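Local structure of DNA damage response protein Rtt109, putative (Neosartorya fumigata, 5ZB9) at residues A[24-29]-A[58-63]; A[146-151]-A[429-434]; A[415-420]-A[455-460]; A[425-430]-A[447-452]. The protein probably transfers the acetyl group of acetyl-CoA to lysine side chains of histone H3, a modification tied to DNA replication and the DNA damage response. All coordinates share one frame; numbering follows the deposited sequence.

Contact 1: A[24-29]-A[58-63]; sequences TIRHIS and AVSISP
Thr24, Ile25 and Arg26 pair with Ser60, Val59 and Ala58 as antiparallel partners, joining strands 22-35 and 50-61 inside the mixed sheet of the acetyltransferase fold. Thr24 with Ser60 and Arg26 with Ala58 are hydrogen-bonded pairs, each closed by two backbone bonds; the shortest runs from Thr24 N to Ser60 O at 2.7 Å. Between them lies the non-hydrogen-bonded pair of Ile25 and Val59. Their side chains stand side by side, pointing the same way, and meet through Ile25 CG2 and Val59 CG2 at 4.2 Å.

The face bearing Thr24, Arg26, Ala58 and Ser60 is more polar. Ser60 OG, set between its own backbone N and carbonyl carbon (chi1 53°), comes to 3.6 Å from Arg26 NH1 at the guanidinium edge. Water 2 donates to Ser60 OG at 2.9 Å and to Ala58 O at 3.0 Å, and weakly accepts from Arg26 NH1. Glu70 forms a salt bridge with Arg26 and a hydrogen bond with Ser60 OG, while Trp449 of helix 439-457 packs on Arg26 and Ala58. The buried guanidinium therefore probably has its charge balanced by Glu70, with the water adding a weak link to the strand backbone.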
# COMPACT_ATOMS: atom_id res chain seq x y z
N THR A 24 3.65 -21.59 -3.69
CA THR A 24 5.07 -21.28 -3.53
C THR A 24 5.23 -19.77 -3.51
O THR A 24 4.59 -19.07 -4.30
CB THR A 24 5.91 -21.89 -4.67
OG1 THR A 24 5.75 -23.31 -4.68
CG2 THR A 24 7.39 -21.54 -4.51
N ILE A 25 6.06 -19.26 -2.61
CA ILE A 25 6.25 -17.82 -2.52
C ILE A 25 7.70 -17.41 -2.74
O ILE A 25 8.64 -18.09 -2.33
CB ILE A 25 5.78 -17.27 -1.15
CG1 ILE A 25 6.53 -17.94 -0.00
CG2 ILE A 25 4.30 -17.48 -0.99
CD1 ILE A 25 6.35 -17.26 1.31
N ARG A 26 7.86 -16.28 -3.42
CA ARG A 26 9.16 -15.66 -3.56
C ARG A 26 9.02 -14.19 -3.20
O ARG A 26 8.34 -13.41 -3.88
CB ARG A 26 9.71 -15.85 -4.98
CG ARG A 26 9.98 -17.32 -5.31
CD ARG A 26 10.44 -17.56 -6.75
NE ARG A 26 10.80 -18.96 -6.97
CZ ARG A 26 9.95 -19.89 -7.40
NH1 ARG A 26 8.69 -19.58 -7.67
NH2 ARG A 26 10.37 -21.14 -7.55
N HIS A 27 9.64 -13.83 -2.10
CA HIS A 27 9.61 -12.48 -1.60
C HIS A 27 10.99 -11.87 -1.82
O HIS A 27 11.98 -12.30 -1.23
CB HIS A 27 9.23 -12.50 -0.11
CG HIS A 27 9.37 -11.18 0.58
ND1 HIS A 27 9.44 -11.07 1.95
CD2 HIS A 27 9.45 -9.92 0.10
CE1 HIS A 27 9.56 -9.80 2.28
NE2 HIS A 27 9.58 -9.08 1.17
N ILE A 28 11.09 -10.88 -2.70
CA ILE A 28 12.37 -10.24 -2.88
C ILE A 28 12.25 -8.80 -2.43
O ILE A 28 11.18 -8.20 -2.52
CB ILE A 28 12.87 -10.32 -4.35
CG1 ILE A 28 11.96 -9.55 -5.29
CG2 ILE A 28 12.98 -11.78 -4.80
CD1 ILE A 28 12.46 -9.54 -6.71
N SER A 29 13.33 -8.25 -1.89
CA SER A 29 13.31 -6.88 -1.41
C SER A 29 14.62 -6.17 -1.72
O SER A 29 15.59 -6.80 -2.15
CB SER A 29 13.02 -6.84 0.09
OG SER A 29 14.13 -7.30 0.85
N ALA A 58 5.86 -12.70 -5.22
CA ALA A 58 5.23 -13.49 -6.27
C ALA A 58 4.74 -14.80 -5.68
O ALA A 58 5.45 -15.48 -4.92
CB ALA A 58 6.20 -13.74 -7.41
N VAL A 59 3.51 -15.16 -6.02
CA VAL A 59 2.93 -16.38 -5.51
C VAL A 59 2.58 -17.28 -6.68
O VAL A 59 1.95 -16.84 -7.64
CB VAL A 59 1.67 -16.11 -4.66
CG1 VAL A 59 1.13 -17.41 -4.09
CG2 VAL A 59 1.99 -15.11 -3.55
N SER A 60 3.01 -18.53 -6.60
CA SER A 60 2.76 -19.47 -7.68
C SER A 60 2.18 -20.76 -7.15
O SER A 60 2.23 -21.04 -5.94
CB SER A 60 4.04 -19.74 -8.47
OG SER A 60 5.09 -20.13 -7.61
N ILE A 61 1.61 -21.54 -8.06
CA ILE A 61 1.12 -22.86 -7.75
C ILE A 61 1.74 -23.87 -8.71
O ILE A 61 2.19 -23.51 -9.79
CB ILE A 61 -0.40 -22.93 -7.84
CG1 ILE A 61 -0.85 -22.51 -9.24
CG2 ILE A 61 -1.03 -22.06 -6.78
CD1 ILE A 61 -2.30 -22.73 -9.50
N SER A 62 1.76 -25.13 -8.29
CA SER A 62 2.19 -26.22 -9.17
C SER A 62 0.96 -27.00 -9.65
O SER A 62 0.35 -27.72 -8.86
CB SER A 62 3.16 -27.16 -8.43
OG SER A 62 4.30 -26.46 -7.94
N PRO A 63 0.60 -26.86 -10.94
CA PRO A 63 -0.56 -27.57 -11.49
C PRO A 63 -0.46 -29.09 -11.31
O PRO A 63 -1.47 -29.78 -11.21
CB PRO A 63 -0.54 -27.18 -12.97
CG PRO A 63 0.28 -25.94 -13.04
CD PRO A 63 1.30 -26.06 -11.96
O HOH W 1 3.54 -24.99 -5.02
O HOH W 2 6.53 -17.83 -6.49

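Contact 2: A[146-151]-A[429-434]; sequences YLFPGS and NFLIDQ
Phe148 and Pro149 meet Leu431 and Ile432 where a type II beta turn, Phe148 to Ser151, lies against the C-terminal end of helix 421-432. The turn belongs to the loop that follows strand 133-140, and Gly150 occupies its third position with the positive phi usual there.

The Phe148 ring and the Leu431 side chain cross obliquely. Ring atom CE1 of Phe148 does the touching, 3.8 Å from Leu431 CD2 and slightly farther from Leu431 CD1, so it lies against the fork of the leucine. Leu431 CG is anti to its backbone N (chi1 -177°), which carries the branch point to that ring. Leu147 CB sits above the centre of one face of the Phe148 ring, and Phe436 meets the same ring edge-to-face. Ile72 and Phe56 of the central sheet also pack against Leu431. Phe148 lies near the cofactor pocket, its side chain about 6 Å from that of Ser96, which binds CoA in another structure of this protein.

Ile432, less buried than Leu431, makes the remaining side-chain contacts. Its CD1 approaches Tyr146 CB at 3.8 Å, at the base of a poorly ordered tyrosine whose OH is bonded to Asp261. The other branch, CG2, lies 4.2 Å from Pro149 CG. Beyond the helix end, the Gln434 side chain folds back and donates from NE2 to Phe430 O at 2.9 Å. The closest approach across the contact is that of Pro149 CG to the carbonyl oxygen Ile432 O, at 3.0 Å.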
# COMPACT_ATOMS: atom_id res chain seq x y z
N TYR A 146 1.23 -3.06 -14.44
CA TYR A 146 2.44 -3.46 -15.15
C TYR A 146 2.58 -4.97 -15.26
O TYR A 146 2.87 -5.51 -16.33
CB TYR A 146 3.69 -2.92 -14.43
CG TYR A 146 3.83 -1.42 -14.37
CD1 TYR A 146 4.78 -0.76 -15.15
CD2 TYR A 146 3.05 -0.65 -13.52
CE1 TYR A 146 4.94 0.61 -15.09
CE2 TYR A 146 3.19 0.73 -13.45
CZ TYR A 146 4.13 1.35 -14.24
OH TYR A 146 4.28 2.72 -14.19
N LEU A 147 2.34 -5.63 -14.14
CA LEU A 147 2.94 -6.92 -13.82
C LEU A 147 2.91 -8.00 -14.89
O LEU A 147 3.96 -8.46 -15.31
CB LEU A 147 2.31 -7.47 -12.55
CG LEU A 147 2.89 -6.84 -11.29
CD1 LEU A 147 2.43 -7.60 -10.06
CD2 LEU A 147 4.41 -6.79 -11.36
N PHE A 148 1.73 -8.42 -15.31
CA PHE A 148 1.63 -9.62 -16.13
C PHE A 148 1.00 -9.38 -17.49
O PHE A 148 -0.21 -9.51 -17.66
CB PHE A 148 0.86 -10.70 -15.37
CG PHE A 148 1.39 -10.96 -13.99
CD1 PHE A 148 2.69 -11.41 -13.82
CD2 PHE A 148 0.60 -10.75 -12.87
CE1 PHE A 148 3.20 -11.66 -12.55
CE2 PHE A 148 1.10 -11.00 -11.60
CZ PHE A 148 2.41 -11.45 -11.45
N PRO A 149 1.83 -9.03 -18.49
CA PRO A 149 1.31 -8.71 -19.82
C PRO A 149 0.76 -9.92 -20.55
O PRO A 149 1.33 -11.02 -20.51
CB PRO A 149 2.54 -8.14 -20.54
CG PRO A 149 3.46 -7.72 -19.44
CD PRO A 149 3.28 -8.78 -18.40
N GLY A 150 -0.37 -9.73 -21.21
CA GLY A 150 -0.99 -10.79 -21.96
C GLY A 150 -1.96 -11.59 -21.12
O GLY A 150 -2.86 -12.24 -21.65
N SER A 151 -1.77 -11.54 -19.80
CA SER A 151 -2.67 -12.24 -18.89
C SER A 151 -4.09 -11.70 -19.03
O SER A 151 -5.06 -12.37 -18.67
CB SER A 151 -2.19 -12.11 -17.44
OG SER A 151 -2.22 -10.76 -17.00
N ASN A 429 11.47 -5.84 -14.03
CA ASN A 429 11.41 -5.62 -15.47
C ASN A 429 11.44 -6.92 -16.26
O ASN A 429 10.74 -7.05 -17.26
CB ASN A 429 12.55 -4.73 -15.92
CG ASN A 429 12.37 -3.31 -15.48
OD1 ASN A 429 11.24 -2.84 -15.32
ND2 ASN A 429 13.47 -2.60 -15.26
N PHE A 430 12.25 -7.88 -15.81
CA PHE A 430 12.30 -9.19 -16.46
C PHE A 430 10.91 -9.82 -16.46
O PHE A 430 10.47 -10.37 -17.46
CB PHE A 430 13.30 -10.11 -15.76
CG PHE A 430 13.50 -11.43 -16.45
CD1 PHE A 430 14.50 -11.59 -17.40
CD2 PHE A 430 12.67 -12.51 -16.16
CE1 PHE A 430 14.68 -12.80 -18.04
CE2 PHE A 430 12.84 -13.73 -16.81
CZ PHE A 430 13.85 -13.87 -17.75
N LEU A 431 10.24 -9.74 -15.32
CA LEU A 431 8.91 -10.32 -15.17
C LEU A 431 7.92 -9.66 -16.11
O LEU A 431 7.09 -10.33 -16.73
CB LEU A 431 8.44 -10.19 -13.71
CG LEU A 431 7.09 -10.80 -13.35
CD1 LEU A 431 7.03 -12.28 -13.75
CD2 LEU A 431 6.80 -10.63 -11.86
N ILE A 432 8.01 -8.34 -16.22
CA ILE A 432 7.12 -7.58 -17.08
C ILE A 432 7.37 -7.91 -18.55
O ILE A 432 6.45 -7.89 -19.35
CB ILE A 432 7.30 -6.06 -16.84
CG1 ILE A 432 6.93 -5.71 -15.40
CG2 ILE A 432 6.44 -5.25 -17.80
CD1 ILE A 432 7.17 -4.25 -15.06
N ASP A 433 8.60 -8.26 -18.89
CA ASP A 433 8.94 -8.60 -20.27
C ASP A 433 8.49 -10.00 -20.69
O ASP A 433 8.79 -10.43 -21.80
CB ASP A 433 10.45 -8.48 -20.50
CG ASP A 433 10.95 -7.06 -20.39
OD1 ASP A 433 10.13 -6.12 -20.46
OD2 ASP A 433 12.19 -6.87 -20.24
N GLN A 434 7.78 -10.71 -19.82
CA GLN A 434 7.40 -12.09 -20.12
C GLN A 434 6.00 -12.17 -20.68
O GLN A 434 5.35 -11.16 -20.90
CB GLN A 434 7.53 -12.97 -18.87
CG GLN A 434 8.91 -12.93 -18.25
CD GLN A 434 10.01 -13.33 -19.23
OE1 GLN A 434 9.92 -14.37 -19.87
NE2 GLN A 434 11.04 -12.51 -19.34

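Contact 3: A[415-420]-A[455-460]; sequences GHAVLS and SLADQL
His416 and Gln459 supply the polar part of this contact, through a bond from a side-chain amide to a backbone carbonyl. Gln459 NE2 donates to His416 O at 3.1 Å, with an almost straight N-H...O angle of 172°. The acceptor lies close to the plane of the glutamine amide, whereas the donor is tilted by 29° from the plane of the His416 carbonyl. Beyond CG the glutamine chain is extended, which lets its amide span the distance to the strand. The imidazole of His416 is engaged on another side, where ND1 bonds to His27 N and NE2 to Gln464.

The chain geometry behind this belongs to a helix end. Helix 439-457 finishes in a Schellman motif, with Asp458 at positive phi (53°) as the first residue to leave the helix, and Gln459 follows directly. Facing it is the short strand 417-419, which runs parallel to strand 22-35 and is bonded to it through Ser29.

Van der Waals contacts make up the rest. Ala417 CB and Ala457 CB meet methyl to methyl at 3.6 Å, and Ala417 CB also lies 4.1 Å from Gln459 NE2. Farther along the strand Leu419 uses a single methyl, CD2, which reaches the last helical turn at 3.8 Å from Leu456 O and 3.9 Å from Ala457 CA. The same methyl lies 4.2 Å from Leu456 CB, while Ile28 of strand 22-35 packs against the Leu419 side chain.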
# COMPACT_ATOMS: atom_id res chain seq x y z
N GLY A 415 13.25 -9.99 2.37
CA GLY A 415 12.77 -11.12 1.59
C GLY A 415 13.70 -12.31 1.61
O GLY A 415 14.76 -12.30 2.24
N HIS A 416 13.29 -13.37 0.91
CA HIS A 416 14.16 -14.49 0.61
C HIS A 416 15.45 -14.02 -0.04
O HIS A 416 16.51 -14.62 0.14
CB HIS A 416 13.44 -15.48 -0.29
CG HIS A 416 12.19 -16.04 0.32
ND1 HIS A 416 10.93 -15.72 -0.14
CD2 HIS A 416 12.01 -16.88 1.37
CE1 HIS A 416 10.03 -16.35 0.59
NE2 HIS A 416 10.65 -17.06 1.51
N ALA A 417 15.36 -12.94 -0.81
CA ALA A 417 16.52 -12.33 -1.44
C ALA A 417 16.51 -10.82 -1.28
O ALA A 417 15.53 -10.15 -1.63
CB ALA A 417 16.58 -12.70 -2.91
N VAL A 418 17.59 -10.29 -0.74
CA VAL A 418 17.78 -8.85 -0.70
C VAL A 418 18.64 -8.44 -1.88
O VAL A 418 19.82 -8.78 -1.94
CB VAL A 418 18.43 -8.41 0.61
CG1 VAL A 418 18.65 -6.90 0.60
CG2 VAL A 418 17.57 -8.84 1.80
N LEU A 419 18.05 -7.73 -2.83
CA LEU A 419 18.76 -7.32 -4.03
C LEU A 419 19.17 -5.86 -3.96
O LEU A 419 18.57 -5.06 -3.24
CB LEU A 419 17.90 -7.54 -5.27
CG LEU A 419 17.39 -8.97 -5.41
CD1 LEU A 419 16.47 -9.09 -6.63
CD2 LEU A 419 18.57 -9.92 -5.51
N SER A 420 20.21 -5.52 -4.71
CA SER A 420 20.57 -4.13 -4.92
C SER A 420 19.41 -3.44 -5.63
O SER A 420 18.58 -4.09 -6.27
CB SER A 420 21.85 -4.02 -5.75
OG SER A 420 21.63 -4.45 -7.09
N SER A 455 19.49 -16.22 -9.98
CA SER A 455 20.77 -15.75 -10.50
C SER A 455 21.17 -14.41 -9.88
O SER A 455 22.32 -14.22 -9.49
CB SER A 455 20.71 -15.62 -12.02
OG SER A 455 20.32 -16.85 -12.62
N LEU A 456 20.21 -13.49 -9.80
CA LEU A 456 20.48 -12.17 -9.24
C LEU A 456 20.79 -12.27 -7.75
O LEU A 456 21.58 -11.50 -7.21
CB LEU A 456 19.30 -11.23 -9.46
CG LEU A 456 18.92 -10.89 -10.90
CD1 LEU A 456 17.50 -10.33 -10.94
CD2 LEU A 456 19.90 -9.89 -11.47
N ALA A 457 20.14 -13.24 -7.10
CA ALA A 457 20.26 -13.43 -5.65
C ALA A 457 21.52 -14.17 -5.26
O ALA A 457 21.89 -14.20 -4.08
CB ALA A 457 19.05 -14.18 -5.13
N ASP A 458 22.17 -14.78 -6.25
CA ASP A 458 23.23 -15.75 -6.01
C ASP A 458 22.74 -16.83 -5.05
O ASP A 458 23.36 -17.07 -4.01
CB ASP A 458 24.49 -15.07 -5.46
CG ASP A 458 25.26 -14.33 -6.52
OD1 ASP A 458 25.04 -14.60 -7.73
OD2 ASP A 458 26.11 -13.49 -6.15
N GLN A 459 21.62 -17.45 -5.40
CA GLN A 459 21.14 -18.68 -4.79
C GLN A 459 20.80 -19.66 -5.91
O GLN A 459 20.70 -19.26 -7.07
CB GLN A 459 19.92 -18.42 -3.90
CG GLN A 459 20.18 -17.45 -2.73
CD GLN A 459 18.89 -16.97 -2.05
OE1 GLN A 459 17.90 -17.70 -1.99
NE2 GLN A 459 18.91 -15.74 -1.54
N LEU A 460 20.65 -20.94 -5.58
CA LEU A 460 20.29 -21.94 -6.59
C LEU A 460 18.80 -21.94 -6.84
O LEU A 460 18.33 -22.27 -7.92
CB LEU A 460 20.72 -23.34 -6.15
CG LEU A 460 22.19 -23.77 -6.23
CD1 LEU A 460 23.01 -23.09 -5.15
CD2 LEU A 460 22.27 -25.28 -6.11

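Contact 4: A[425-430]-A[447-452]; sequences KAAINF and KAWAEK
Trp449 donates its indole N-H to the backbone of Ala427, with NE1 2.8 Å from Ala427 O. The oxygen lies near the plane of the indole, but the donor stands above the plane of the Ala427 carbonyl, and the bond is bent, with an N-H...O angle of 145°. Beside it the edge of the same indole receives Phe430, whose CD2 is 3.8 Å from Trp449 CD1; the two side chains cross. Lys452 covers one face of the phenylalanine in a CH-pi contact, its CG 4.0 Å from the centroid of the Phe430 ring and 17° off the normal. Lys452 CG is offset toward the rim and nearest to Phe430 CG, and its chain bends at the next torsion (chi2 68°), sending CD toward Phe430 CD1. Next to CD2 on the same side of the ring, Phe430 CE2 meets Ala448 CB at 4.1 Å.

These contacts are set by a helical hairpin. Helices 421-432 and 439-457 run almost antiparallel, their local axes 10.0 Å apart, with Phe430 and Lys452 pointing across the interface and alanines at 427 and 448 along it. Underneath, Ile28 packs on Ala427, while Arg26 and Ala58 pack on Trp449. The buried indole N-H thus finds its acceptor in the main chain of the partner helix, and the lysine contributes the aliphatic part of its chain to one face of the phenylalanine.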
# COMPACT_ATOMS: atom_id res chain seq x y z
N LYS A 425 15.12 -3.82 -9.69
CA LYS A 425 14.56 -3.31 -10.94
C LYS A 425 14.66 -4.34 -12.07
O LYS A 425 13.71 -4.52 -12.83
CB LYS A 425 15.27 -2.03 -11.37
CG LYS A 425 14.87 -0.78 -10.58
CD LYS A 425 15.81 0.39 -10.92
CE LYS A 425 15.11 1.74 -10.81
NZ LYS A 425 14.09 1.93 -11.89
N ALA A 426 15.80 -5.01 -12.17
CA ALA A 426 15.98 -6.00 -13.23
C ALA A 426 15.06 -7.19 -13.02
O ALA A 426 14.59 -7.80 -13.97
CB ALA A 426 17.44 -6.46 -13.31
N ALA A 427 14.79 -7.52 -11.76
CA ALA A 427 13.91 -8.64 -11.44
C ALA A 427 12.47 -8.32 -11.85
O ALA A 427 11.79 -9.17 -12.42
CB ALA A 427 13.98 -8.98 -9.95
N ILE A 428 12.02 -7.10 -11.55
CA ILE A 428 10.65 -6.70 -11.90
C ILE A 428 10.50 -6.51 -13.41
O ILE A 428 9.53 -6.98 -14.01
CB ILE A 428 10.23 -5.39 -11.18
CG1 ILE A 428 10.39 -5.52 -9.66
CG2 ILE A 428 8.79 -5.04 -11.52
CD1 ILE A 428 9.73 -6.75 -9.08
N ASN A 429 11.47 -5.84 -14.03
CA ASN A 429 11.41 -5.62 -15.47
C ASN A 429 11.44 -6.92 -16.26
O ASN A 429 10.74 -7.05 -17.26
CB ASN A 429 12.55 -4.73 -15.92
CG ASN A 429 12.37 -3.31 -15.48
OD1 ASN A 429 11.24 -2.84 -15.32
ND2 ASN A 429 13.47 -2.60 -15.26
N PHE A 430 12.25 -7.88 -15.81
CA PHE A 430 12.30 -9.19 -16.46
C PHE A 430 10.91 -9.82 -16.46
O PHE A 430 10.47 -10.37 -17.46
CB PHE A 430 13.30 -10.11 -15.76
CG PHE A 430 13.50 -11.43 -16.45
CD1 PHE A 430 14.50 -11.59 -17.40
CD2 PHE A 430 12.67 -12.51 -16.16
CE1 PHE A 430 14.68 -12.80 -18.04
CE2 PHE A 430 12.84 -13.73 -16.81
CZ PHE A 430 13.85 -13.87 -17.75
N LYS A 447 8.99 -20.24 -14.70
CA LYS A 447 10.29 -20.89 -14.59
C LYS A 447 11.43 -19.94 -14.93
O LYS A 447 12.47 -19.93 -14.28
CB LYS A 447 10.35 -22.12 -15.49
CG LYS A 447 11.72 -22.78 -15.56
CD LYS A 447 11.64 -24.11 -16.27
CE LYS A 447 12.99 -24.80 -16.31
NZ LYS A 447 12.88 -26.18 -16.87
N ALA A 448 11.22 -19.13 -15.96
CA ALA A 448 12.24 -18.20 -16.41
C ALA A 448 12.52 -17.12 -15.37
O ALA A 448 13.68 -16.83 -15.06
CB ALA A 448 11.83 -17.56 -17.74
N TRP A 449 11.46 -16.52 -14.82
CA TRP A 449 11.63 -15.47 -13.82
C TRP A 449 12.25 -16.02 -12.53
O TRP A 449 13.07 -15.37 -11.89
CB TRP A 449 10.30 -14.78 -13.52
CG TRP A 449 10.43 -13.65 -12.52
CD1 TRP A 449 10.92 -12.40 -12.75
CD2 TRP A 449 10.06 -13.69 -11.13
NE1 TRP A 449 10.89 -11.65 -11.59
CE2 TRP A 449 10.37 -12.42 -10.59
CE3 TRP A 449 9.51 -14.67 -10.30
CZ2 TRP A 449 10.14 -12.11 -9.24
CZ3 TRP A 449 9.29 -14.36 -8.96
CH2 TRP A 449 9.60 -13.09 -8.45
N ALA A 450 11.85 -17.24 -12.16
CA ALA A 450 12.34 -17.87 -10.93
C ALA A 450 13.85 -18.08 -11.01
O ALA A 450 14.57 -17.88 -10.03
CB ALA A 450 11.63 -19.19 -10.68
N GLU A 451 14.32 -18.48 -12.19
CA GLU A 451 15.74 -18.68 -12.41
C GLU A 451 16.50 -17.37 -12.42
O GLU A 451 17.60 -17.27 -11.87
CB GLU A 451 15.97 -19.44 -13.71
CG GLU A 451 15.52 -20.88 -13.64
CD GLU A 451 15.53 -21.55 -15.00
OE1 GLU A 451 15.68 -20.83 -16.01
OE2 GLU A 451 15.38 -22.79 -15.06
N LYS A 452 15.91 -16.35 -13.05
CA LYS A 452 16.50 -15.02 -13.10
C LYS A 452 16.68 -14.45 -11.70
O LYS A 452 17.72 -13.86 -11.38
CB LYS A 452 15.62 -14.08 -13.92
CG LYS A 452 16.13 -12.66 -13.97
CD LYS A 452 17.42 -12.57 -14.75
CE LYS A 452 17.95 -11.15 -14.75
NZ LYS A 452 19.33 -11.09 -15.31

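Together the contacts tie a helical hairpin to the sheet beneath it and to a neighbouring loop. Contact 1 pairs two strands of that sheet, and contact 4, with its centre about 12 Å away, lies on it: Ala58 CB touches Trp449 CZ3 at 3.5 Å. Contact 3 extends the sheet from the other edge of strand 22-35, with Ser29 O and Leu419 N at 2.7 Å, and its chain segments enclose the hairpin of contact 4. Contact 2 shares helix 421-432 with contact 4, and Leu431 CB meets Trp449 CD1 at 3.5 Å. The CoA site, without ligand in this chain and known from another structure of the protein, lies nearest contacts 1 and 2: the side chains of Val59 and Leu112 are about 7 Å apart, and those of Leu147 and Ala94 about 6 Å.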